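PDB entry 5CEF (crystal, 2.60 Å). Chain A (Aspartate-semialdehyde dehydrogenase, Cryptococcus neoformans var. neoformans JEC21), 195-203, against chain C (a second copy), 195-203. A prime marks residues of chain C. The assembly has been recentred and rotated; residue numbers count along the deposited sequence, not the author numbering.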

ATOM      1  N   GLY A 195       7.581  11.402   9.397  1.00 38.34           N
ATOM      2  CA  GLY A 195       7.140  10.382  10.404  1.00 44.84           C
ATOM      3  C   GLY A 195       7.762   8.996  10.255  1.00 44.66           C
ATOM      4  O   GLY A 195       8.972   8.824  10.405  1.00 52.66           O
ATOM      5  N   VAL A 196       6.938   7.997   9.952  1.00 42.48           N
ATOM      6  CA  VAL A 196       7.461   6.712   9.450  1.00 37.38           C
ATOM      7  C   VAL A 196       7.677   6.828   7.923  1.00 34.62           C
ATOM      8  O   VAL A 196       6.845   7.339   7.189  1.00 37.04           O
ATOM      9  CB  VAL A 196       6.719   5.440   9.953  1.00 34.61           C
ATOM     10  CG1 VAL A 196       5.564   5.740  10.901  1.00 34.65           C
ATOM     11  CG2 VAL A 196       6.312   4.526   8.834  1.00 34.39           C
ATOM     12  N   SER A 197       8.854   6.419   7.478  1.00 31.52           N
ATOM     13  CA  SER A 197       9.232   6.579   6.095  1.00 31.40           C
ATOM     14  C   SER A 197       8.567   5.487   5.262  1.00 28.99           C
ATOM     15  O   SER A 197       8.345   4.363   5.771  1.00 28.95           O
ATOM     16  CB  SER A 197      10.746   6.499   5.948  1.00 31.05           C
ATOM     17  OG  SER A 197      11.145   5.154   5.995  1.00 38.82           O
ATOM     18  N   SER A 198       8.232   5.806   4.016  1.00 28.30           N
ATOM     19  CA  SER A 198       7.501   4.825   3.206  1.00 31.43           C
ATOM     20  C   SER A 198       8.337   3.588   3.123  1.00 32.48           C
ATOM     21  O   SER A 198       7.809   2.484   3.085  1.00 32.37           O
ATOM     22  CB  SER A 198       7.194   5.209   1.722  1.00 33.68           C
ATOM     23  OG  SER A 198       7.386   6.544   1.366  1.00 40.82           O
ATOM     24  N   LEU A 199       9.648   3.761   3.001  1.00 31.70           N
ATOM     25  CA  LEU A 199      10.498   2.615   2.875  1.00 31.88           C
ATOM     26  C   LEU A 199      10.384   1.636   4.018  1.00 32.96           C
ATOM     27  O   LEU A 199      10.567   0.439   3.797  1.00 31.43           O
ATOM     28  CB  LEU A 199      11.933   3.038   2.758  1.00 36.10           C
ATOM     29  CG  LEU A 199      12.599   2.858   1.397  1.00 41.47           C
ATOM     30  CD1 LEU A 199      14.040   3.384   1.494  1.00 43.97           C
ATOM     31  CD2 LEU A 199      12.579   1.405   0.967  1.00 40.72           C
ATOM     32  N   ASP A 200      10.166   2.136   5.243  1.00 33.56           N
ATOM     33  CA  ASP A 200      10.149   1.274   6.418  1.00 35.58           C
ATOM     34  C   ASP A 200       8.923   0.423   6.439  1.00 31.84           C
ATOM     35  O   ASP A 200       8.984  -0.707   6.904  1.00 33.19           O
ATOM     36  CB  ASP A 200      10.190   2.073   7.722  1.00 42.04           C
ATOM     37  CG  ASP A 200      11.540   2.766   7.970  1.00 42.90           C
ATOM     38  OD1 ASP A 200      12.567   2.276   7.462  1.00 47.05           O
ATOM     39  OD2 ASP A 200      11.557   3.805   8.673  1.00 45.01           O
ATOM     40  N   ILE A 201       7.834   0.936   5.879  1.00 26.31           N
ATOM     41  CA  ILE A 201       6.521   0.365   6.129  1.00 28.23           C
ATOM     42  C   ILE A 201       5.710  -0.162   4.921  1.00 30.63           C
ATOM     43  O   ILE A 201       4.874  -1.035   5.110  1.00 31.88           O
ATOM     44  CB  ILE A 201       5.637   1.387   6.928  1.00 28.00           C
ATOM     45  CG1 ILE A 201       4.389   0.726   7.509  1.00 26.84           C
ATOM     46  CG2 ILE A 201       5.223   2.577   6.074  1.00 28.58           C
ATOM     47  CD1 ILE A 201       4.695  -0.393   8.470  1.00 26.43           C
ATOM     48  N   MET A 202       5.929   0.322   3.704  1.00 31.98           N
ATOM     49  CA  MET A 202       5.086  -0.109   2.584  1.00 34.98           C
ATOM     50  C   MET A 202       5.196  -1.603   2.398  1.00 32.03           C
ATOM     51  O   MET A 202       6.299  -2.132   2.442  1.00 28.83           O
ATOM     52  CB  MET A 202       5.428   0.612   1.281  1.00 39.51           C
ATOM     53  CG  MET A 202       5.086   2.083   1.366  1.00 50.89           C
ATOM     54  SD  MET A 202       3.362   2.611   1.448  1.00 65.78           S
ATOM     55  CE  MET A 202       2.503   1.634   0.233  1.00 73.62           C
ATOM     56  N   ASP A 203       4.067  -2.278   2.179  1.00 30.58           N
ATOM     57  CA  ASP A 203       4.090  -3.719   1.871  1.00 33.11           C
ATOM     58  C   ASP A 203       4.828  -4.509   2.965  1.00 34.00           C
ATOM     59  O   ASP A 203       5.561  -5.458   2.684  1.00 31.97           O
ATOM     60  CB  ASP A 203       4.735  -3.975   0.486  1.00 33.19           C
ATOM     61  CG  ASP A 203       4.601  -5.411   0.030  1.00 34.89           C
ATOM     62  OD1 ASP A 203       3.633  -6.071   0.432  1.00 40.21           O
ATOM     63  OD2 ASP A 203       5.464  -5.925  -0.705  1.00 41.04           O
TER
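Chain C (195-203) GVSSLDIMD

Chain C meets chain A as a copy of the same segment, like against like: the nearest CA pairs are Ser197 CA to Ser197′ CA at 4.4 Å and Ser198 CA to Ser198′ CA at 4.0 Å. Around this point the backbones form a single beta bridge, and each chain then turns into a short helix, 198-201. The bridge has the antiparallel pattern, since Ser198 N bonds Val196′ O and Ser198′ N bonds Val196 O, each at 3.0 Å, about Ser197 and Ser197′. Together the two stretches bury 366 Å².

Gly195′ makes no contact. Val196′, extended at phi/psi -88/126, supplies the first anchor through its carbonyl. Val196′ O accepts from Ser198 N at 3.0 Å, with an N-H...O angle of 169°, and also from Ser198 OG at 2.6 Å. Water 2 donates to the same Val196′ O (3.0 Å) and accepts from Leu199 N (3.0 Å). The side chain, with chi1 in the t well, brings Val196′ CG1 to 3.3 Å from Ser198 OG.

Ser197′ is still extended at -81/149 and its CB points away from chain A, which leaves the backbone to form the close approach. The side chain serves its own chain instead: Ser197′ OG accepts from Asp200′ N at 3.2 Å, an N-cap.

With Ser198′ the backbone becomes helical (-64/-34), and the bonding of Val196′ is returned in the reverse sense. Ser198′ N donates to Val196 O at 3.0 Å and 165°, while Ser198′ OG donates to the same Val196 O at 2.9 Å. This reciprocity is the evidence for an approximately twofold arrangement. It is not exact in the side chains: chi1 is 61° (p) in Ser198′ but -13°, between wells, in Ser198.

Leu199′ has no direct contact, but its N donates to water 1 at 3.1 Å, and that water donates to Val196 O at 3.0 Å, repeating the bridge made by water 2. Asp200′ is likewise free of chain A; its N, capped by Ser197′ OG, also donates to Ser197′ O at 3.0 Å.

Ile201′ directs its CB toward chain A, although the end of its side chain leads away; the branch methyl CG2 remains close, at 3.3 Å from Ser198 OG.

Met202′ leaves helical phi/psi (-60/136) and closes the apolar side of the contact. Met202′ CG lies 3.5 Å from Met202 SD, and Met202′ CE 4.1 Å from Ile201 CG2. The methionines differ in chi2, t (178°) in Met202′ and m (-68°) in Met202, so here too the symmetry is broken. Asp203′ makes no contact with chain A.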

ATOM      1  N   GLY C 195      13.800  10.400   3.157  1.00 56.87           N
ATOM      2  CA  GLY C 195      13.217  10.190   1.830  1.00 47.91           C
ATOM      3  C   GLY C 195      11.768  10.642   1.689  1.00 45.77           C
ATOM      4  O   GLY C 195      11.425  11.737   2.090  1.00 45.19           O
ATOM      5  N   VAL C 196      10.927   9.785   1.113  1.00 43.44           N
ATOM      6  CA  VAL C 196       9.483  10.005   1.001  1.00 36.74           C
ATOM      7  C   VAL C 196       8.768   9.477   2.235  1.00 34.38           C
ATOM      8  O   VAL C 196       8.863   8.306   2.576  1.00 31.33           O
ATOM      9  CB  VAL C 196       8.877   9.239  -0.201  1.00 39.74           C
ATOM     10  CG1 VAL C 196       7.349   9.367  -0.272  1.00 37.75           C
ATOM     11  CG2 VAL C 196       9.505   9.694  -1.516  1.00 43.51           C
ATOM     12  N   SER C 197       7.981  10.327   2.869  1.00 34.64           N
ATOM     13  CA  SER C 197       7.259   9.915   4.070  1.00 33.67           C
ATOM     14  C   SER C 197       6.007   9.144   3.696  1.00 32.62           C
ATOM     15  O   SER C 197       5.387   9.403   2.644  1.00 30.98           O
ATOM     16  CB  SER C 197       6.879  11.127   4.903  1.00 29.80           C
ATOM     17  OG  SER C 197       5.732  11.743   4.354  1.00 26.42           O
ATOM     18  N   SER C 198       5.626   8.206   4.545  1.00 30.48           N
ATOM     19  CA  SER C 198       4.508   7.355   4.192  1.00 32.06           C
ATOM     20  C   SER C 198       3.246   8.183   4.085  1.00 30.51           C
ATOM     21  O   SER C 198       2.419   7.972   3.212  1.00 30.54           O
ATOM     22  CB  SER C 198       4.385   6.194   5.163  1.00 31.13           C
ATOM     23  OG  SER C 198       4.176   6.681   6.433  1.00 34.51           O
ATOM     24  N   LEU C 199       3.136   9.203   4.902  1.00 33.65           N
ATOM     25  CA  LEU C 199       2.006  10.114   4.786  1.00 36.29           C
ATOM     26  C   LEU C 199       1.860  10.786   3.450  1.00 34.92           C
ATOM     27  O   LEU C 199       0.749  11.075   3.041  1.00 38.47           O
ATOM     28  CB  LEU C 199       2.104  11.212   5.836  1.00 46.49           C
ATOM     29  CG  LEU C 199       1.138  11.150   7.016  1.00 58.15           C
ATOM     30  CD1 LEU C 199       1.447  12.302   7.971  1.00 59.78           C
ATOM     31  CD2 LEU C 199      -0.309  11.205   6.515  1.00 59.74           C
ATOM     32  N   ASP C 200       2.970  11.103   2.792  1.00 36.19           N
ATOM     33  CA  ASP C 200       2.920  11.830   1.527  1.00 35.35           C
ATOM     34  C   ASP C 200       2.412  10.972   0.408  1.00 32.52           C
ATOM     35  O   ASP C 200       1.760  11.490  -0.485  1.00 29.78           O
ATOM     36  CB  ASP C 200       4.304  12.363   1.123  1.00 38.60           C
ATOM     37  CG  ASP C 200       4.794  13.518   2.032  1.00 42.02           C
ATOM     38  OD1 ASP C 200       3.934  14.212   2.635  1.00 36.87           O
ATOM     39  OD2 ASP C 200       6.044  13.714   2.118  1.00 43.93           O
ATOM     40  N   ILE C 201       2.685   9.669   0.475  1.00 31.08           N
ATOM     41  CA  ILE C 201       2.547   8.806  -0.684  1.00 29.14           C
ATOM     42  C   ILE C 201       1.535   7.678  -0.558  1.00 32.07           C
ATOM     43  O   ILE C 201       1.022   7.237  -1.576  1.00 31.32           O
ATOM     44  CB  ILE C 201       3.922   8.232  -1.089  1.00 28.85           C
ATOM     45  CG1 ILE C 201       3.880   7.586  -2.472  1.00 31.69           C
ATOM     46  CG2 ILE C 201       4.450   7.227  -0.086  1.00 27.72           C
ATOM     47  CD1 ILE C 201       3.489   8.548  -3.570  1.00 31.30           C
ATOM     48  N   MET C 202       1.198   7.210   0.646  1.00 32.52           N
ATOM     49  CA  MET C 202       0.276   6.072   0.736  1.00 35.29           C
ATOM     50  C   MET C 202      -1.071   6.390   0.108  1.00 33.20           C
ATOM     51  O   MET C 202      -1.593   7.457   0.314  1.00 31.43           O
ATOM     52  CB  MET C 202       0.041   5.622   2.182  1.00 41.81           C
ATOM     53  CG  MET C 202       1.254   5.040   2.891  1.00 49.84           C
ATOM     54  SD  MET C 202       0.884   4.597   4.626  1.00 59.83           S
ATOM     55  CE  MET C 202       1.421   2.920   4.448  1.00 61.22           C
ATOM     56  N   ASP C 203      -1.619   5.458  -0.678  1.00 34.34           N
ATOM     57  CA  ASP C 203      -2.942   5.624  -1.269  1.00 33.57           C
ATOM     58  C   ASP C 203      -3.022   6.920  -2.088  1.00 33.76           C
ATOM     59  O   ASP C 203      -4.052   7.592  -2.120  1.00 37.46           O
ATOM     60  CB  ASP C 203      -4.027   5.611  -0.185  1.00 34.36           C
ATOM     61  CG  ASP C 203      -5.447   5.595  -0.766  1.00 39.96           C
ATOM     62  OD1 ASP C 203      -5.629   4.969  -1.831  1.00 39.58           O
ATOM     63  OD2 ASP C 203      -6.387   6.166  -0.150  1.00 44.21           O
TER
HETATM   64  O   HOH W   1       4.829   9.541   7.528  1.00 35.61           O
HETATM   65  O   HOH W   2      11.141   6.292   2.538  1.00 37.64           O